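Local coordinates for protein succinylglutamate desuccinylase/aspartoacylase (Shewanella frigidimarina, PDB 3LWU) that is a putative zinc-dependent hydrolase of the succinylglutamate desuccinylase/aspartoacylase family, probably acting on ester bonds, at residues Q132-E137 with S144-A149; Y44-S49 with Q75-L80. One frame throughout, in Å; residues are numbered along the deposited sequence.

Both contacts are structural packing away from the zinc site. Contact 2 comes first in the chain: strand 38-46 meets the C-terminal end of helix 68-80. The chain between its two segments carries two of the three residues that hold the zinc ion, His63 and Glu66, just before that helix begins. Contact 1 follows, where helix 131-138 meets helix 143-160, and His192, the third zinc ligand, comes later still, on strand 187-194. Contact 1 and contact 2 do not touch: the centres of contacts 1 and 2 lie about 32 Å apart and their nearest atoms about 17 Å apart. Contact 2 is buried and borders on a second subunit; contact 1 is partly buried and no other chain of the assembly touches it.

Contact 1 of 2, residues Q132-E137 with S144-A149; sequences QNWYAE and SELFCA
Between segments 132-137 and 144-149 the nearest CA atoms, those of Trp134 and Ala149, are 10.2 Å apart, and it takes a long side chain to bridge that distance. This is a helix-loop-helix connection within the catalytic domain: helix 131-138 leads through a short loop straight into helix 143-160, and the indole of Trp134 reaches from the first helix to the second. With CG anti to the backbone N (chi1 -171°), the indole swings across and presents the far side of its six-membered ring. CZ3 of Trp134 meets the CD1 methyl of Leu146 at 3.5 Å, approaching obliquely, while the two side chains run alongside each other, pointing in opposite senses. Further along the second helix, the methyl CB of Ala149 lies 3.9 Å from CZ2 of Trp134, and the carbonyl carbon C of Ala149 sits at the ring's edge, close to its plane. The six-membered ring thus meets Leu146 and Ala149, about one turn apart on the second helix, and the side chains meet by apolar contacts alone. Other parts of the same chain complete the setting of the indole: His138 stacks on it, Tyr150 meets it edge-to-face, and the backbone O of Trp134 accepts a hydrogen bond from ND1 of His138. Tyr135 packs mainly on Leu241, Tyr244 and Ala245, while Phe147 points away from the first helix and touches Trp238 and Phe252. On the exposed side of the first helix, Asn133 ND2 donates a weak bond to Glu137 OE2, 3.0 Å long but bent to 128° at the hydrogen. Between the helices, the ring corner CH2 of Trp134 also approaches the backbone O of Leu146, at 3.7 Å.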
ATOM      1  N   GLN A 132      -8.190  39.891 -21.099  1.00 32.67           N
ATOM      2  CA  GLN A 132      -8.385  41.257 -21.616  1.00 33.04           C
ATOM      3  C   GLN A 132      -7.157  41.683 -22.425  1.00 32.31           C
ATOM      4  O   GLN A 132      -7.273  42.238 -23.509  1.00 31.94           O
ATOM      5  CB  GLN A 132      -8.603  42.290 -20.486  1.00 33.43           C
ATOM      6  CG  GLN A 132      -9.539  41.887 -19.318  1.00 35.72           C
ATOM      7  CD  GLN A 132      -9.371  42.802 -18.083  1.00 38.81           C
ATOM      8  OE1 GLN A 132      -8.654  42.462 -17.125  1.00 40.56           O
ATOM      9  NE2 GLN A 132     -10.017  43.970 -18.114  1.00 38.77           N
ATOM     10  N   ASN A 133      -5.981  41.414 -21.874  1.00 31.61           N
ATOM     11  CA  ASN A 133      -4.728  41.800 -22.502  1.00 31.33           C
ATOM     12  C   ASN A 133      -4.418  40.994 -23.760  1.00 30.28           C
ATOM     13  O   ASN A 133      -4.063  41.567 -24.804  1.00 29.54           O
ATOM     14  CB  ASN A 133      -3.582  41.626 -21.506  1.00 32.06           C
ATOM     15  CG  ASN A 133      -2.315  42.291 -21.975  1.00 34.59           C
ATOM     16  OD1 ASN A 133      -2.130  43.489 -21.769  1.00 38.74           O
ATOM     17  ND2 ASN A 133      -1.438  41.525 -22.629  1.00 37.81           N
ATOM     18  N   TRP A 134      -4.553  39.667 -23.657  1.00 29.16           N
ATOM     19  CA  TRP A 134      -4.225  38.788 -24.762  1.00 28.63           C
ATOM     20  C   TRP A 134      -5.100  39.138 -25.964  1.00 28.27           C
ATOM     21  O   TRP A 134      -4.601  39.249 -27.110  1.00 27.53           O
ATOM     22  CB  TRP A 134      -4.358  37.278 -24.383  1.00 28.53           C
ATOM     23  CG  TRP A 134      -3.791  36.411 -25.483  1.00 28.29           C
ATOM     24  CD1 TRP A 134      -2.511  35.929 -25.574  1.00 28.48           C
ATOM     25  CD2 TRP A 134      -4.461  35.982 -26.688  1.00 27.87           C
ATOM     26  NE1 TRP A 134      -2.355  35.213 -26.741  1.00 27.70           N
ATOM     27  CE2 TRP A 134      -3.533  35.234 -27.440  1.00 26.83           C
ATOM     28  CE3 TRP A 134      -5.763  36.134 -27.184  1.00 26.33           C
ATOM     29  CZ2 TRP A 134      -3.854  34.673 -28.667  1.00 26.75           C
ATOM     30  CZ3 TRP A 134      -6.081  35.563 -28.409  1.00 25.77           C
ATOM     31  CH2 TRP A 134      -5.132  34.849 -29.136  1.00 26.15           C
ATOM     32  N   TYR A 135      -6.393  39.342 -25.682  1.00 28.27           N
ATOM     33  CA  TYR A 135      -7.410  39.669 -26.704  1.00 28.17           C
ATOM     34  C   TYR A 135      -7.139  41.010 -27.373  1.00 28.97           C
ATOM     35  O   TYR A 135      -7.318  41.131 -28.586  1.00 28.51           O
ATOM     36  CB  TYR A 135      -8.828  39.664 -26.100  1.00 27.89           C
ATOM     37  CG  TYR A 135      -9.967  39.970 -27.089  1.00 27.39           C
ATOM     38  CD1 TYR A 135     -10.584  38.948 -27.812  1.00 27.51           C
ATOM     39  CD2 TYR A 135     -10.436  41.280 -27.276  1.00 28.16           C
ATOM     40  CE1 TYR A 135     -11.623  39.207 -28.717  1.00 27.70           C
ATOM     41  CE2 TYR A 135     -11.483  41.561 -28.178  1.00 27.97           C
ATOM     42  CZ  TYR A 135     -12.069  40.511 -28.895  1.00 29.46           C
ATOM     43  OH  TYR A 135     -13.099  40.754 -29.774  1.00 30.40           O
ATOM     44  N   ALA A 136      -6.739  42.006 -26.571  1.00 29.12           N
ATOM     45  CA  ALA A 136      -6.354  43.323 -27.083  1.00 30.02           C
ATOM     46  C   ALA A 136      -5.196  43.221 -28.079  1.00 30.31           C
ATOM     47  O   ALA A 136      -5.218  43.887 -29.110  1.00 30.26           O
ATOM     48  CB  ALA A 136      -6.017  44.298 -25.915  1.00 29.44           C
ATOM     49  N   GLU A 137      -4.226  42.346 -27.799  1.00 31.12           N
ATOM     50  CA  GLU A 137      -3.058  42.159 -28.685  1.00 32.05           C
ATOM     51  C   GLU A 137      -3.358  41.361 -29.960  1.00 31.72           C
ATOM     52  O   GLU A 137      -2.553  41.338 -30.893  1.00 31.93           O
ATOM     53  CB  GLU A 137      -1.910  41.471 -27.923  1.00 32.39           C
ATOM     54  CG  GLU A 137      -0.887  42.448 -27.333  1.00 35.67           C
ATOM     55  CD  GLU A 137      -0.190  41.904 -26.094  1.00 38.80           C
ATOM     56  OE1 GLU A 137       0.302  40.745 -26.133  1.00 41.63           O
ATOM     57  OE2 GLU A 137      -0.142  42.643 -25.079  1.00 42.05           O
ATOM     58  N   SER A 144     -10.467  32.663 -37.325  1.00 21.15           N
ATOM     59  CA  SER A 144      -9.609  31.464 -37.502  1.00 22.12           C
ATOM     60  C   SER A 144      -8.178  31.708 -37.088  1.00 21.36           C
ATOM     61  O   SER A 144      -7.541  30.822 -36.537  1.00 20.62           O
ATOM     62  CB  SER A 144      -9.601  30.957 -38.948  1.00 22.78           C
ATOM     63  OG  SER A 144     -10.839  30.357 -39.267  1.00 25.82           O
ATOM     64  N   GLU A 145      -7.659  32.890 -37.409  1.00 20.95           N
ATOM     65  CA  GLU A 145      -6.279  33.222 -37.046  1.00 21.26           C
ATOM     66  C   GLU A 145      -6.170  33.410 -35.560  1.00 20.21           C
ATOM     67  O   GLU A 145      -5.184  33.020 -34.968  1.00 20.08           O
ATOM     68  CB  GLU A 145      -5.773  34.480 -37.773  1.00 21.53           C
ATOM     69  CG  GLU A 145      -5.569  34.322 -39.306  1.00 25.29           C
ATOM     70  CD  GLU A 145      -4.699  33.105 -39.698  1.00 29.51           C
ATOM     71  OE1 GLU A 145      -4.068  32.489 -38.813  1.00 33.26           O
ATOM     72  OE2 GLU A 145      -4.641  32.759 -40.902  1.00 33.32           O
ATOM     73  N   LEU A 146      -7.190  34.009 -34.956  1.00 19.36           N
ATOM     74  CA  LEU A 146      -7.190  34.230 -33.525  1.00 19.19           C
ATOM     75  C   LEU A 146      -7.146  32.886 -32.794  1.00 18.96           C
ATOM     76  O   LEU A 146      -6.353  32.710 -31.875  1.00 17.78           O
ATOM     77  CB  LEU A 146      -8.433  34.994 -33.106  1.00 19.43           C
ATOM     78  CG  LEU A 146      -8.576  35.418 -31.648  1.00 20.33           C
ATOM     79  CD1 LEU A 146      -7.687  36.602 -31.391  1.00 19.48           C
ATOM     80  CD2 LEU A 146     -10.037  35.787 -31.374  1.00 22.72           C
ATOM     81  N   PHE A 147      -8.003  31.955 -33.211  1.00 18.96           N
ATOM     82  CA  PHE A 147      -7.993  30.605 -32.649  1.00 19.64           C
ATOM     83  C   PHE A 147      -6.626  29.918 -32.819  1.00 19.98           C
ATOM     84  O   PHE A 147      -6.131  29.285 -31.863  1.00 19.48           O
ATOM     85  CB  PHE A 147      -9.132  29.721 -33.202  1.00 19.70           C
ATOM     86  CG  PHE A 147     -10.538  30.329 -33.058  1.00 20.59           C
ATOM     87  CD1 PHE A 147     -10.831  31.277 -32.070  1.00 18.66           C
ATOM     88  CD2 PHE A 147     -11.569  29.930 -33.922  1.00 20.13           C
ATOM     89  CE1 PHE A 147     -12.117  31.822 -31.957  1.00 20.86           C
ATOM     90  CE2 PHE A 147     -12.863  30.475 -33.808  1.00 20.61           C
ATOM     91  CZ  PHE A 147     -13.131  31.422 -32.820  1.00 20.35           C
ATOM     92  N   CYS A 148      -6.000  30.063 -33.986  1.00 20.09           N
ATOM     93  CA  CYS A 148      -4.669  29.484 -34.204  0.70 21.16           C
ATOM     94  C   CYS A 148      -3.619  30.081 -33.274  1.00 21.03           C
ATOM     95  O   CYS A 148      -2.823  29.347 -32.674  1.00 20.88           O
ATOM     96  CB  CYS A 148      -4.223  29.671 -35.646  0.70 21.80           C
ATOM     97  SG  CYS A 148      -2.553  29.083 -35.961  0.70 24.61           S
ATOM     98  N   ALA A 149      -3.600  31.411 -33.129  1.00 20.55           N
ATOM     99  CA  ALA A 149      -2.646  32.041 -32.192  1.00 20.49           C
ATOM    100  C   ALA A 149      -2.856  31.568 -30.754  1.00 20.76           C
ATOM    101  O   ALA A 149      -1.908  31.234 -30.035  1.00 20.63           O
ATOM    102  CB  ALA A 149      -2.734  33.544 -32.247  1.00 20.43           C
TER

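Contact 2 of 2, residues Y44-S49 with Q75-L80; sequences YSFMGS and QLMTLL
Tyr44 and Phe46, alternate residues on strand 38-46, both point at helix 68-80, which packs on the strand with a Met-aromatic contact at its centre. The axes of strand 44-46 and helix 75-80 pass 10.8 Å apart at 32°, so strand and helix run roughly the same way. Met77, present as selenomethionine, crosses both aromatic side chains at about a right angle. Its SE lies 3.6 Å from CB of Tyr44 and approaches the Tyr44 ring obliquely, 4.2 Å from its centroid. The bend at its last torsion (chi3 -55°) then carries CE over one face of the Tyr44 ring, a CH-pi contact 17° off the normal. Phe46 is met differently: CG of Met77 comes to the ring edge, 3.7 Å from CE1 of Phe46, whereas Leu80 lays its CB over one face, 4.2 Å from the Phe46 ring centroid. Replacing Phe46 by an alanine is likely to open a gap between strand and helix, leaving Met77 CG and Leu80 CB without the ring they share. Leu91 of strand 89-92 touches both Phe46 and Met77. Beyond the contact, Tyr44 OH is hydrogen-bonded to the backbone O of Ile343 and the backbone N of Tyr346, both of the second subunit.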
ATOM      1  N   TYR A  44      -0.937   6.692 -31.344  1.00 17.39           N
ATOM      2  CA  TYR A  44      -1.394   6.234 -32.634  1.00 16.93           C
ATOM      3  C   TYR A  44      -2.065   7.421 -33.282  1.00 17.53           C
ATOM      4  O   TYR A  44      -2.880   8.111 -32.658  1.00 15.98           O
ATOM      5  CB  TYR A  44      -2.426   5.098 -32.477  1.00 16.73           C
ATOM      6  CG  TYR A  44      -1.860   3.857 -31.848  1.00 15.71           C
ATOM      7  CD1 TYR A  44      -1.107   2.968 -32.588  1.00 17.18           C
ATOM      8  CD2 TYR A  44      -2.031   3.593 -30.495  1.00 14.92           C
ATOM      9  CE1 TYR A  44      -0.559   1.794 -32.000  1.00 18.08           C
ATOM     10  CE2 TYR A  44      -1.465   2.431 -29.895  1.00 17.77           C
ATOM     11  CZ  TYR A  44      -0.740   1.543 -30.668  1.00 15.83           C
ATOM     12  OH  TYR A  44      -0.229   0.391 -30.119  1.00 22.56           O
ATOM     13  N   SER A  45      -1.735   7.647 -34.537  1.00 18.09           N
ATOM     14  CA  SER A  45      -2.278   8.773 -35.262  1.00 19.55           C
ATOM     15  C   SER A  45      -2.896   8.334 -36.591  1.00 19.15           C
ATOM     16  O   SER A  45      -2.226   7.698 -37.392  1.00 19.38           O
ATOM     17  CB  SER A  45      -1.164   9.808 -35.482  1.00 20.21           C
ATOM     18  OG  SER A  45      -1.636  10.825 -36.341  1.00 24.79           O
ATOM     19  N   PHE A  46      -4.187   8.632 -36.792  1.00 18.76           N
ATOM     20  CA  PHE A  46      -4.817   8.466 -38.092  1.00 18.67           C
ATOM     21  C   PHE A  46      -4.839   9.837 -38.748  1.00 19.33           C
ATOM     22  O   PHE A  46      -5.558  10.733 -38.315  1.00 19.77           O
ATOM     23  CB  PHE A  46      -6.254   7.922 -37.962  1.00 19.27           C
ATOM     24  CG  PHE A  46      -6.344   6.440 -37.568  1.00 17.28           C
ATOM     25  CD1 PHE A  46      -6.218   6.049 -36.270  1.00 19.21           C
ATOM     26  CD2 PHE A  46      -6.576   5.469 -38.514  1.00 17.89           C
ATOM     27  CE1 PHE A  46      -6.279   4.703 -35.933  1.00 20.26           C
ATOM     28  CE2 PHE A  46      -6.670   4.155 -38.191  1.00 16.03           C
ATOM     29  CZ  PHE A  46      -6.512   3.763 -36.900  1.00 17.97           C
HETATM   30  N   MSE A  47      -4.037  10.017 -39.777  1.00 19.93           N
HETATM   31  CA  MSE A  47      -3.918  11.320 -40.452  1.00 20.83           C
HETATM   32  C   MSE A  47      -5.190  11.657 -41.141  1.00 20.29           C
HETATM   33  O   MSE A  47      -5.703  10.824 -41.845  1.00 18.94           O
HETATM   34  CB  MSE A  47      -2.945  11.246 -41.595  1.00 21.67           C
HETATM   35  CG  MSE A  47      -1.547  11.592 -41.276  1.00 27.68           C
HETATM   36 SE   MSE A  47      -0.692  11.575 -43.054  0.75 36.33          SE
HETATM   37  CE  MSE A  47       0.831  10.567 -42.285  1.00 30.11           C
ATOM     38  N   GLY A  48      -5.659  12.886 -41.009  1.00 19.82           N
ATOM     39  CA  GLY A  48      -6.804  13.328 -41.772  1.00 20.69           C
ATOM     40  C   GLY A  48      -6.402  13.686 -43.200  1.00 21.68           C
ATOM     41  O   GLY A  48      -5.317  14.161 -43.412  1.00 20.65           O
ATOM     42  N   SER A  49      -7.281  13.421 -44.162  1.00 23.55           N
ATOM     43  CA  SER A  49      -7.063  13.739 -45.588  1.00 25.76           C
ATOM     44  C   SER A  49      -7.478  15.162 -45.974  1.00 27.18           C
ATOM     45  O   SER A  49      -7.157  15.599 -47.057  1.00 27.30           O
ATOM     46  CB  SER A  49      -7.810  12.724 -46.490  1.00 25.95           C
ATOM     47  OG  SER A  49      -9.182  12.585 -46.127  1.00 26.80           O
ATOM     48  N   GLN A  75     -11.262  -0.897 -30.101  1.00 13.58           N
ATOM     49  CA  GLN A  75     -12.430  -1.064 -30.993  1.00 13.20           C
ATOM     50  C   GLN A  75     -12.573   0.113 -31.907  1.00 13.51           C
ATOM     51  O   GLN A  75     -12.890  -0.039 -33.079  1.00 13.17           O
ATOM     52  CB  GLN A  75     -13.729  -1.262 -30.213  1.00 12.77           C
ATOM     53  CG  GLN A  75     -13.815  -2.575 -29.412  1.00 14.62           C
ATOM     54  CD  GLN A  75     -13.890  -3.820 -30.290  1.00 16.07           C
ATOM     55  OE1 GLN A  75     -13.304  -3.872 -31.375  1.00 16.06           O
ATOM     56  NE2 GLN A  75     -14.579  -4.850 -29.798  1.00 15.92           N
ATOM     57  N   LEU A  76     -12.266   1.300 -31.387  1.00 14.51           N
ATOM     58  CA  LEU A  76     -12.356   2.508 -32.199  1.00 15.29           C
ATOM     59  C   LEU A  76     -11.351   2.450 -33.365  1.00 14.94           C
ATOM     60  O   LEU A  76     -11.712   2.672 -34.514  1.00 14.45           O
ATOM     61  CB  LEU A  76     -12.160   3.734 -31.334  1.00 15.82           C
ATOM     62  CG  LEU A  76     -12.402   5.115 -31.947  1.00 18.34           C
ATOM     63  CD1 LEU A  76     -13.837   5.266 -32.489  1.00 18.21           C
ATOM     64  CD2 LEU A  76     -12.091   6.173 -30.882  1.00 19.34           C
HETATM   65  N   MSE A  77     -10.117   2.086 -33.085  1.00 14.36           N
HETATM   66  CA  MSE A  77      -9.109   2.063 -34.126  1.00 14.57           C
HETATM   67  C   MSE A  77      -9.429   0.987 -35.185  1.00 14.47           C
HETATM   68  O   MSE A  77      -9.281   1.233 -36.384  1.00 14.73           O
HETATM   69  CB  MSE A  77      -7.730   1.869 -33.526  1.00 13.95           C
HETATM   70  CG  MSE A  77      -7.278   3.098 -32.732  1.00 14.83           C
HETATM   71 SE   MSE A  77      -5.390   3.001 -32.195  0.75 18.79          SE
HETATM   72  CE  MSE A  77      -5.329   1.311 -31.253  1.00 18.62           C
ATOM     73  N   THR A  78      -9.914  -0.170 -34.729  1.00 14.81           N
ATOM     74  CA  THR A  78     -10.354  -1.275 -35.616  1.00 14.71           C
ATOM     75  C   THR A  78     -11.434  -0.762 -36.560  1.00 14.94           C
ATOM     76  O   THR A  78     -11.371  -1.017 -37.754  1.00 15.15           O
ATOM     77  CB  THR A  78     -10.851  -2.475 -34.785  1.00 14.72           C
ATOM     78  OG1 THR A  78      -9.804  -2.864 -33.885  1.00 13.83           O
ATOM     79  CG2 THR A  78     -11.277  -3.681 -35.654  1.00 14.53           C
ATOM     80  N   LEU A  79     -12.393   0.001 -36.035  1.00 14.90           N
ATOM     81  CA  LEU A  79     -13.439   0.570 -36.877  1.00 15.34           C
ATOM     82  C   LEU A  79     -12.842   1.588 -37.821  1.00 15.62           C
ATOM     83  O   LEU A  79     -13.131   1.574 -39.013  1.00 16.23           O
ATOM     84  CB  LEU A  79     -14.548   1.205 -36.029  1.00 15.08           C
ATOM     85  CG  LEU A  79     -15.444   0.226 -35.226  1.00 15.67           C
ATOM     86  CD1 LEU A  79     -16.296   0.994 -34.225  1.00 15.07           C
ATOM     87  CD2 LEU A  79     -16.316  -0.668 -36.146  1.00 16.99           C
ATOM     88  N   LEU A  80     -11.977   2.464 -37.312  1.00 16.05           N
ATOM     89  CA  LEU A  80     -11.410   3.498 -38.152  1.00 15.28           C
ATOM     90  C   LEU A  80     -10.614   2.975 -39.367  1.00 16.23           C
ATOM     91  O   LEU A  80     -10.482   3.703 -40.363  1.00 16.52           O
ATOM     92  CB  LEU A  80     -10.569   4.470 -37.343  1.00 15.10           C
ATOM     93  CG  LEU A  80     -11.340   5.396 -36.391  1.00 14.04           C
ATOM     94  CD1 LEU A  80     -10.346   6.014 -35.377  1.00 11.92           C
ATOM     95  CD2 LEU A  80     -12.112   6.477 -37.174  1.00  9.89           C
TER